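Local coordinates for protein COMB10 (Helicobacter pylori, PDB 2BHV) that serves as a core subunit of the Com type IV secretion system, contributing a VirB10-like periplasmic domain and probably helping to build the transport channel, at residues A[47-52]-A[68-73]; A[152-157]-A[220-225]; A[84-89]-A[108-113]; A[41-46]-A[227-232]. One frame throughout, in Å; residues are numbered along the deposited sequence.

Interaction 1 (A[47-52]-A[68-73]); sequences MIPAFL and VESDIF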
# COMPACT_ATOMS: atom_id res chain seq x y z
N MET A 47 6.14 28.84 -16.84
CA MET A 47 5.31 28.43 -15.74
C MET A 47 4.20 29.44 -15.63
O MET A 47 4.43 30.56 -15.18
CB MET A 47 6.10 28.40 -14.43
CG MET A 47 7.32 27.51 -14.44
SD MET A 47 6.89 25.79 -14.21
CE MET A 47 6.98 25.21 -15.89
N ILE A 48 3.00 29.06 -16.07
CA ILE A 48 1.83 29.92 -15.94
C ILE A 48 1.15 29.63 -14.60
O ILE A 48 0.48 28.61 -14.44
CB ILE A 48 0.83 29.68 -17.07
CG1 ILE A 48 1.50 29.89 -18.43
CG2 ILE A 48 -0.37 30.58 -16.92
CD1 ILE A 48 0.78 29.19 -19.54
N PRO A 49 1.32 30.53 -13.63
CA PRO A 49 0.75 30.28 -12.32
C PRO A 49 -0.77 30.51 -12.32
O PRO A 49 -1.26 31.50 -12.87
CB PRO A 49 1.45 31.30 -11.44
CG PRO A 49 1.77 32.41 -12.36
CD PRO A 49 2.03 31.81 -13.69
N ALA A 50 -1.50 29.58 -11.73
CA ALA A 50 -2.94 29.68 -11.66
C ALA A 50 -3.44 29.03 -10.38
O ALA A 50 -2.75 28.21 -9.77
CB ALA A 50 -3.58 29.03 -12.88
N PHE A 51 -4.64 29.41 -9.96
CA PHE A 51 -5.31 28.76 -8.87
C PHE A 51 -6.62 28.16 -9.34
O PHE A 51 -7.25 28.69 -10.26
CB PHE A 51 -5.52 29.72 -7.68
CG PHE A 51 -6.44 30.89 -7.97
CD1 PHE A 51 -7.82 30.78 -7.75
CD2 PHE A 51 -5.93 32.11 -8.41
CE1 PHE A 51 -8.66 31.86 -7.99
CE2 PHE A 51 -6.77 33.18 -8.66
CZ PHE A 51 -8.13 33.06 -8.45
N LEU A 52 -7.03 27.05 -8.71
CA LEU A 52 -8.24 26.35 -9.11
C LEU A 52 -9.47 26.97 -8.50
O LEU A 52 -9.52 27.18 -7.29
CB LEU A 52 -8.18 24.90 -8.67
CG LEU A 52 -7.08 23.99 -9.23
CD1 LEU A 52 -7.27 22.59 -8.68
CD2 LEU A 52 -7.08 23.98 -10.76
N VAL A 68 -5.62 32.46 -14.12
CA VAL A 68 -4.21 32.83 -14.28
C VAL A 68 -3.87 33.98 -13.35
O VAL A 68 -4.62 34.94 -13.23
CB VAL A 68 -3.89 33.19 -15.74
CG1 VAL A 68 -2.42 33.48 -15.89
CG2 VAL A 68 -4.28 32.06 -16.66
N GLU A 69 -2.72 33.89 -12.69
CA GLU A 69 -2.39 34.81 -11.60
C GLU A 69 -1.61 36.06 -11.99
O GLU A 69 -1.51 36.99 -11.20
CB GLU A 69 -1.68 34.08 -10.47
CG GLU A 69 -2.58 33.13 -9.74
CD GLU A 69 -1.92 32.53 -8.54
OE1 GLU A 69 -1.59 33.27 -7.60
OE2 GLU A 69 -1.73 31.31 -8.53
N SER A 70 -1.07 36.09 -13.21
CA SER A 70 -0.29 37.23 -13.68
C SER A 70 -0.15 37.20 -15.20
O SER A 70 -0.29 36.14 -15.81
CB SER A 70 1.10 37.23 -13.05
OG SER A 70 1.73 35.97 -13.20
N ASP A 71 0.13 38.36 -15.79
CA ASP A 71 0.30 38.47 -17.23
C ASP A 71 1.38 37.53 -17.75
O ASP A 71 2.45 37.41 -17.16
CB ASP A 71 0.66 39.89 -17.62
CG ASP A 71 -0.48 40.86 -17.44
OD1 ASP A 71 -1.65 40.46 -17.61
OD2 ASP A 71 -0.20 42.04 -17.14
N ILE A 72 1.08 36.86 -18.86
CA ILE A 72 2.04 36.00 -19.51
C ILE A 72 2.51 36.65 -20.81
O ILE A 72 1.73 36.84 -21.74
CB ILE A 72 1.48 34.58 -19.77
CG1 ILE A 72 0.77 34.05 -18.52
CG2 ILE A 72 2.60 33.64 -20.24
CD1 ILE A 72 1.64 33.97 -17.28
N PHE A 73 3.79 37.01 -20.86
CA PHE A 73 4.35 37.74 -21.97
C PHE A 73 4.92 36.78 -23.00
O PHE A 73 5.38 35.70 -22.65
CB PHE A 73 5.47 38.67 -21.49
CG PHE A 73 4.98 39.86 -20.73
CD1 PHE A 73 4.54 41.00 -21.41
CD2 PHE A 73 4.96 39.86 -19.34
CE1 PHE A 73 4.08 42.11 -20.72
CE2 PHE A 73 4.50 40.97 -18.63
CZ PHE A 73 4.06 42.10 -19.33
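Ala50 and Val68 face each other as an antiparallel, non-hydrogen-bonded pair with CA atoms 4.3 Å apart, and, one step further, Glu69 N donates to Pro49 O at 2.8 Å. Pro49 has no N-H to offer, but its carbonyl is a full acceptor, and the donor sits 27° from the carbonyl plane. Past this bond the chain 68-73 curls over the strand, and side chains take up the contact. Ile48 does so with its CG2 branch, anti to the backbone N: this methyl meets Val68 CG1 at 3.7 Å and Ile72 CD1 at 4.0 Å, the two isoleucines crossing at about a right angle. Branched aliphatic residues suit this buried spot, where methyl meets methyl. On the more exposed side, the Pro49 ring presents CG to Ser70 OG at 3.7 Å. Phe51 turns the edge of its ring to the aliphatic part of Glu69, with Phe51 CD2 3.7 Å from Glu69 CG, while the carboxylate plane stands 75° from the ring. Glu69 thus packs with its methylenes and keeps its charge for Arg221, with which OE1 forms a salt bridge. Strand 48-52 lies between strands 62-68 and 221-226 in the main sheet, whereas strand 72-73 pairs with 80-82, whose Ile82 touches both Ile48 and Ile72.

Interaction 2 (A[152-157]-A[220-225]); sequences LSTLTN and SRVFIS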
# COMPACT_ATOMS: atom_id res chain seq x y z
N LEU A 152 -0.04 20.47 -22.30
CA LEU A 152 0.22 21.34 -21.15
C LEU A 152 0.26 20.49 -19.89
O LEU A 152 -0.68 19.76 -19.59
CB LEU A 152 -0.89 22.36 -20.98
CG LEU A 152 -1.20 23.55 -21.89
CD1 LEU A 152 -0.10 24.59 -21.90
CD2 LEU A 152 -1.61 23.12 -23.29
N SER A 153 1.35 20.59 -19.15
CA SER A 153 1.49 19.87 -17.91
C SER A 153 0.89 20.69 -16.79
O SER A 153 0.77 21.91 -16.92
CB SER A 153 2.95 19.61 -17.62
OG SER A 153 3.50 18.75 -18.60
N THR A 154 0.52 20.03 -15.70
CA THR A 154 -0.02 20.70 -14.52
C THR A 154 0.84 20.39 -13.33
O THR A 154 0.86 19.27 -12.87
CB THR A 154 -1.45 20.28 -14.25
OG1 THR A 154 -2.18 20.34 -15.48
CG2 THR A 154 -2.09 21.19 -13.25
N LEU A 155 1.54 21.41 -12.85
CA LEU A 155 2.53 21.27 -11.77
C LEU A 155 2.05 21.92 -10.48
O LEU A 155 1.16 22.77 -10.51
CB LEU A 155 3.84 21.90 -12.20
CG LEU A 155 4.75 21.22 -13.24
CD1 LEU A 155 4.09 20.15 -14.09
CD2 LEU A 155 5.41 22.26 -14.12
N THR A 156 2.64 21.52 -9.35
CA THR A 156 2.25 22.07 -8.05
C THR A 156 2.73 23.47 -7.87
O THR A 156 3.90 23.79 -8.20
CB THR A 156 2.91 21.39 -6.88
OG1 THR A 156 3.39 20.11 -7.26
CG2 THR A 156 1.95 21.31 -5.72
N ASN A 157 1.86 24.30 -7.31
CA ASN A 157 2.31 25.50 -6.66
C ASN A 157 1.71 25.59 -5.26
O ASN A 157 1.51 26.68 -4.73
CB ASN A 157 1.97 26.71 -7.50
CG ASN A 157 2.68 27.95 -7.04
OD1 ASN A 157 3.75 27.90 -6.44
ND2 ASN A 157 2.09 29.09 -7.33
N SER A 220 -6.44 25.55 -4.63
CA SER A 220 -5.16 24.93 -4.87
C SER A 220 -4.42 25.75 -5.90
O SER A 220 -5.01 26.25 -6.84
CB SER A 220 -5.34 23.50 -5.37
OG SER A 220 -5.78 22.66 -4.33
N ARG A 221 -3.11 25.86 -5.69
CA ARG A 221 -2.26 26.67 -6.53
C ARG A 221 -1.44 25.79 -7.45
O ARG A 221 -0.88 24.78 -7.04
CB ARG A 221 -1.34 27.49 -5.65
CG ARG A 221 -1.19 28.94 -6.07
CD ARG A 221 -2.25 29.77 -5.43
NE ARG A 221 -1.97 31.20 -5.47
CZ ARG A 221 -1.94 31.99 -4.40
NH1 ARG A 221 -2.17 31.51 -3.18
NH2 ARG A 221 -1.68 33.28 -4.54
N VAL A 222 -1.33 26.20 -8.71
CA VAL A 222 -0.83 25.33 -9.76
C VAL A 222 0.06 26.09 -10.77
O VAL A 222 -0.12 27.28 -10.96
CB VAL A 222 -2.05 24.66 -10.43
CG1 VAL A 222 -2.07 24.85 -11.93
CG2 VAL A 222 -2.15 23.19 -10.01
N PHE A 223 1.02 25.40 -11.39
CA PHE A 223 1.68 25.93 -12.59
C PHE A 223 1.17 25.16 -13.79
O PHE A 223 1.25 23.93 -13.82
CB PHE A 223 3.20 25.78 -12.53
CG PHE A 223 3.85 26.65 -11.52
CD1 PHE A 223 3.87 28.02 -11.67
CD2 PHE A 223 4.46 26.10 -10.41
CE1 PHE A 223 4.46 28.83 -10.74
CE2 PHE A 223 5.06 26.91 -9.46
CZ PHE A 223 5.05 28.28 -9.62
N ILE A 224 0.66 25.88 -14.78
CA ILE A 224 0.36 25.27 -16.06
C ILE A 224 1.55 25.51 -16.99
O ILE A 224 1.96 26.65 -17.18
CB ILE A 224 -0.93 25.83 -16.65
CG1 ILE A 224 -2.11 25.48 -15.74
CG2 ILE A 224 -1.15 25.27 -18.06
CD1 ILE A 224 -3.42 26.14 -16.10
N SER A 225 2.10 24.43 -17.54
CA SER A 225 3.34 24.49 -18.30
C SER A 225 3.21 23.86 -19.69
O SER A 225 2.88 22.69 -19.83
CB SER A 225 4.44 23.79 -17.51
OG SER A 225 5.64 23.75 -18.25
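Leu155 N donates to Phe223 O at 2.7 Å in a nearly straight bond, 175° at the hydrogen, with the donor in the carbonyl plane. The return bond, Phe223 N to Leu155 O, arrives from above the plane of its carbonyl. Ser153 and Ser225 form a second hydrogen-bonded pair, and a last bond runs from Asn157 N to Arg221 O at 2.8 Å. Leu155 and Phe223 direct their side chains to the same face of the sheet, CB to CB 3.9 Å, and Leu155 CD2 reaches on to Ser225 CB at 3.8 Å. On the face of Thr154 and Ile224, threonine suits its place by offering CG2 to Val222 CG2 at 3.8 Å and its hydroxyl to the indole of Trp107. This antiparallel ladder forms one margin, within the chain, of the main sheet, part of the beta-barrel body of VirB10-like domains. The second subunit bonds there to the backbone of Thr154 and Thr156, and its Met194 O to Thr156 OG1. Asn157 CG, anti to the backbone N (chi1 -167°), lies near Phe223 CE2 and CZ, the amide and ring planes 31° apart. Asparagine's CB can lie over the ring face, offset toward the rim, in a CH-pi contact 4.0 Å from the Phe223 centroid. Alongside, Arg221 runs in the same direction, with CG 3.5 Å from Asn157 ND2, before its guanidinium turns to Glu69.

Interaction 3 (A[84-89]-A[108-113]); sequences KGSKVI and SRIITP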
# COMPACT_ATOMS: atom_id res chain seq x y z
N LYS A 84 -3.43 38.41 -17.02
CA LYS A 84 -3.81 38.13 -15.65
C LYS A 84 -5.33 38.08 -15.53
O LYS A 84 -6.03 38.94 -16.07
CB LYS A 84 -3.26 39.21 -14.73
CG LYS A 84 -3.49 38.97 -13.26
CD LYS A 84 -3.05 40.19 -12.46
CE LYS A 84 -3.23 39.97 -10.98
NZ LYS A 84 -3.17 41.27 -10.28
N GLY A 85 -5.83 37.07 -14.84
CA GLY A 85 -7.25 36.95 -14.59
C GLY A 85 -7.99 36.12 -15.61
O GLY A 85 -9.20 35.91 -15.48
N SER A 86 -7.29 35.64 -16.64
CA SER A 86 -7.91 34.72 -17.61
C SER A 86 -8.37 33.42 -16.93
O SER A 86 -7.72 32.90 -16.01
CB SER A 86 -6.99 34.38 -18.77
OG SER A 86 -6.25 35.50 -19.19
N LYS A 87 -9.49 32.90 -17.40
CA LYS A 87 -9.94 31.60 -16.96
C LYS A 87 -9.32 30.55 -17.88
O LYS A 87 -9.24 30.76 -19.09
CB LYS A 87 -11.46 31.53 -17.01
CG LYS A 87 -12.17 31.96 -15.71
CD LYS A 87 -11.52 33.18 -15.00
CE LYS A 87 -12.56 34.23 -14.56
NZ LYS A 87 -13.78 33.67 -13.90
N VAL A 88 -8.85 29.44 -17.30
CA VAL A 88 -8.42 28.28 -18.09
C VAL A 88 -9.39 27.15 -17.85
O VAL A 88 -9.63 26.77 -16.70
CB VAL A 88 -6.99 27.79 -17.73
CG1 VAL A 88 -6.43 26.93 -18.85
CG2 VAL A 88 -6.06 28.96 -17.47
N ILE A 89 -9.95 26.62 -18.92
CA ILE A 89 -10.92 25.54 -18.79
C ILE A 89 -10.27 24.22 -19.18
O ILE A 89 -9.70 24.10 -20.27
CB ILE A 89 -12.18 25.81 -19.62
CG1 ILE A 89 -12.83 27.11 -19.17
CG2 ILE A 89 -13.16 24.67 -19.50
CD1 ILE A 89 -13.77 27.71 -20.20
N SER A 108 -8.12 22.80 -22.29
CA SER A 108 -8.67 22.90 -23.64
C SER A 108 -8.79 24.32 -24.15
O SER A 108 -8.49 24.58 -25.31
CB SER A 108 -10.01 22.17 -23.75
OG SER A 108 -11.04 22.92 -23.14
N ARG A 109 -9.25 25.25 -23.31
CA ARG A 109 -9.27 26.66 -23.73
C ARG A 109 -9.05 27.68 -22.63
O ARG A 109 -9.32 27.41 -21.46
CB ARG A 109 -10.49 27.00 -24.59
CG ARG A 109 -11.82 27.09 -23.87
CD ARG A 109 -12.97 27.25 -24.91
NE ARG A 109 -14.29 27.36 -24.30
CZ ARG A 109 -14.96 26.34 -23.72
NH1 ARG A 109 -14.42 25.11 -23.66
NH2 ARG A 109 -16.17 26.56 -23.18
N ILE A 110 -8.55 28.84 -23.03
CA ILE A 110 -8.32 29.98 -22.15
C ILE A 110 -9.25 31.11 -22.57
O ILE A 110 -9.31 31.45 -23.75
CB ILE A 110 -6.87 30.48 -22.26
CG1 ILE A 110 -5.87 29.38 -21.92
CG2 ILE A 110 -6.65 31.69 -21.36
CD1 ILE A 110 -4.45 29.62 -22.46
N ILE A 111 -9.97 31.69 -21.61
CA ILE A 111 -10.83 32.84 -21.88
C ILE A 111 -10.26 34.08 -21.19
O ILE A 111 -10.20 34.14 -19.96
CB ILE A 111 -12.29 32.59 -21.45
CG1 ILE A 111 -12.85 31.34 -22.14
CG2 ILE A 111 -13.15 33.83 -21.74
CD1 ILE A 111 -14.24 30.93 -21.67
N THR A 112 -9.84 35.06 -21.99
CA THR A 112 -9.27 36.28 -21.42
C THR A 112 -10.37 37.13 -20.78
O THR A 112 -11.55 36.97 -21.10
CB THR A 112 -8.46 37.14 -22.44
OG1 THR A 112 -9.35 37.79 -23.37
CG2 THR A 112 -7.41 36.30 -23.17
N PRO A 113 -10.00 38.04 -19.87
CA PRO A 113 -10.99 38.87 -19.20
C PRO A 113 -11.82 39.71 -20.19
O PRO A 113 -12.99 40.04 -19.90
CB PRO A 113 -10.14 39.77 -18.31
CG PRO A 113 -8.86 39.03 -18.12
CD PRO A 113 -8.63 38.35 -19.41
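Ile89 CD1 lies over the centre of one face of the Arg109 guanidinium, 3.9 Å above its plane. Arginine suits this partly exposed place because its long chain, extended from CG to NE, runs beside Ile89 and lets a flat, poorly hydrated face rest on a methyl. The same CD1 meets Ile111 CD1 at 3.6 Å, so Ile89 sits between two cross-strand neighbours on one face of the sheet. On the other, Val88 and Ile110 lie side by side, CG1 to CG1 4.0 Å, and Ser86, small enough to pack closely, brings CB against Ile110 CG2. Farther along, Pro113 CG rests on the Lys84 carbonyl next to Gly85, whose positive phi of 93° favours glycine. Ile89 N donates to Arg109 O at 2.7 Å with the donor almost in line with the C=O bond. Ile89 O accepts from two amides, Ser108 N at 2.9 Å and the longer Arg109 N at 3.3 Å, both in the carbonyl plane. With Ser108 and Arg109 both opposite Ile89, this is a classic beta bulge in the antiparallel hairpin of strands 87-94 and 103-111.

Interaction 4 (A[41-46]-A[227-232]); sequences TITADK and NTDIFF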
# COMPACT_ATOMS: atom_id res chain seq x y z
N THR A 41 4.75 34.05 -29.03
CA THR A 41 4.98 32.66 -28.66
C THR A 41 5.22 32.56 -27.16
O THR A 41 5.83 33.44 -26.56
CB THR A 41 6.19 32.08 -29.42
OG1 THR A 41 5.98 32.22 -30.83
CG2 THR A 41 6.38 30.60 -29.09
N ILE A 42 4.73 31.49 -26.56
CA ILE A 42 5.10 31.16 -25.21
C ILE A 42 6.09 30.01 -25.29
O ILE A 42 5.83 29.00 -25.94
CB ILE A 42 3.89 30.78 -24.36
CG1 ILE A 42 2.95 31.99 -24.21
CG2 ILE A 42 4.33 30.28 -22.98
CD1 ILE A 42 1.63 31.68 -23.53
N THR A 43 7.24 30.18 -24.65
CA THR A 43 8.28 29.17 -24.65
C THR A 43 7.85 27.95 -23.86
O THR A 43 7.20 28.06 -22.81
CB THR A 43 9.56 29.72 -24.03
OG1 THR A 43 9.95 30.90 -24.74
CG2 THR A 43 10.70 28.67 -24.06
N ALA A 44 8.21 26.78 -24.37
CA ALA A 44 8.10 25.53 -23.61
C ALA A 44 8.56 25.72 -22.15
O ALA A 44 9.56 26.41 -21.88
CB ALA A 44 8.90 24.42 -24.29
N ASP A 45 7.80 25.13 -21.24
CA ASP A 45 8.10 25.19 -19.81
C ASP A 45 8.10 26.60 -19.20
O ASP A 45 8.73 26.83 -18.16
CB ASP A 45 9.40 24.46 -19.49
CG ASP A 45 9.48 23.10 -20.15
OD1 ASP A 45 8.64 22.23 -19.83
OD2 ASP A 45 10.39 22.90 -20.98
N LYS A 46 7.40 27.54 -19.83
CA LYS A 46 6.99 28.72 -19.11
C LYS A 46 6.09 28.20 -18.00
O LYS A 46 5.38 27.21 -18.18
CB LYS A 46 6.22 29.69 -20.00
CG LYS A 46 6.69 31.15 -19.90
CD LYS A 46 6.04 31.91 -18.74
CE LYS A 46 6.80 33.20 -18.43
NZ LYS A 46 6.90 34.10 -19.62
N ASN A 227 4.22 22.00 -22.93
CA ASN A 227 5.21 21.00 -23.28
C ASN A 227 5.85 21.28 -24.63
O ASN A 227 6.75 20.56 -25.06
CB ASN A 227 4.58 19.62 -23.26
CG ASN A 227 4.26 19.16 -21.86
OD1 ASN A 227 5.00 19.42 -20.93
ND2 ASN A 227 3.13 18.47 -21.71
N THR A 228 5.37 22.33 -25.29
CA THR A 228 6.00 22.83 -26.49
C THR A 228 5.80 24.30 -26.56
O THR A 228 4.95 24.84 -25.87
CB THR A 228 5.37 22.29 -27.77
OG1 THR A 228 4.67 21.07 -27.50
CG2 THR A 228 6.47 22.03 -28.81
N ASP A 229 6.57 24.95 -27.43
CA ASP A 229 6.29 26.32 -27.76
C ASP A 229 4.86 26.41 -28.28
O ASP A 229 4.42 25.54 -29.05
CB ASP A 229 7.29 26.81 -28.82
CG ASP A 229 8.72 26.77 -28.32
OD1 ASP A 229 8.93 26.61 -27.10
OD2 ASP A 229 9.64 26.89 -29.13
N ILE A 230 4.13 27.42 -27.83
CA ILE A 230 2.78 27.66 -28.33
C ILE A 230 2.69 29.03 -29.00
O ILE A 230 2.94 30.06 -28.37
CB ILE A 230 1.71 27.61 -27.23
CG1 ILE A 230 1.89 26.39 -26.33
CG2 ILE A 230 0.33 27.62 -27.86
CD1 ILE A 230 0.98 26.38 -25.12
N PHE A 231 2.34 29.03 -30.29
CA PHE A 231 2.20 30.27 -31.02
C PHE A 231 0.76 30.71 -31.02
O PHE A 231 -0.14 29.92 -31.31
CB PHE A 231 2.71 30.11 -32.46
CG PHE A 231 2.40 31.29 -33.33
CD1 PHE A 231 3.09 32.49 -33.15
CD2 PHE A 231 1.40 31.23 -34.30
CE1 PHE A 231 2.79 33.59 -33.93
CE2 PHE A 231 1.10 32.32 -35.08
CZ PHE A 231 1.80 33.51 -34.90
N PHE A 232 0.56 31.98 -30.71
CA PHE A 232 -0.77 32.58 -30.60
C PHE A 232 -1.00 33.53 -31.77
O PHE A 232 -0.51 34.67 -31.74
CB PHE A 232 -0.89 33.38 -29.29
CG PHE A 232 -1.02 32.53 -28.05
CD1 PHE A 232 -0.02 31.64 -27.69
CD2 PHE A 232 -2.12 32.66 -27.22
CE1 PHE A 232 -0.13 30.86 -26.54
CE2 PHE A 232 -2.24 31.88 -26.07
CZ PHE A 232 -1.25 30.99 -25.73
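Asp229 and Thr43 lie side by side, their side chains pointing the same way, and the Asp229 carboxylate bonds to the backbone of the next residue, Ala44. There Asp229 OD1 accepts from Ala44 N at 2.8 Å, 171° at the hydrogen, the donor lying nearly in line with the carboxylate C-O bond. Aspartate is well suited to this, since its short side chain supplies an acceptor just where the ladder of backbone bonds stops. Ala44, with only a methyl to place, fits CB close to the same oxygen and to the backbone of Thr228. Thr41 crosses Asp229 obliquely, Thr41 CG2 to Asp229 CB 3.9 Å, and stands at about a right angle to Phe231, whose ring offers its edge to Thr41 OG1, Phe231 CD1 being 3.7 Å away. The hydroxyl itself is hydrogen-bonded to Lys37 O. Ile42 points to the other face of the sheet. With CG1 anti to the carbonyl carbon (chi1 -64°), it crosses Phe232 obliquely, Ile42 CD1 3.6 Å from Phe232 CE1; Leu81 touches both residues. Between these side chains Ile42 N donates to Ile230 O at 2.9 Å and Ile230 N to Ile42 O at 3.0 Å. The arrangement is a short antiparallel ladder at the margin of the main sheet, running into a type II beta turn from Thr43 to Lys46, closed by Lys46 N on Thr43 O.

Overall arrangement
All four contacts reach the same mixed sheet. Interactions 1 and 2 are direct neighbours, with centres 9 Å apart: Ala50 O probably accepts from Val222 N at 2.7 Å, and Ile48 O from Ile224 N at 2.8 Å. Interaction 3 follows on the other side of interaction 1, centres 10 Å apart, with Asp71 OD1 bonded to Lys84 N at 2.8 Å. Interaction 4 joins distant parts of the chain and encloses the other three in sequence. It meets interaction 2 where Ser153 OG and Asn227 OD1 lie 2.9 Å apart, and interaction 1 through Ile42 and Ile72, but comes no nearer than about 5 Å, between nearest atoms, to interaction 3. Of the four, interaction 2 alone touches the second subunit.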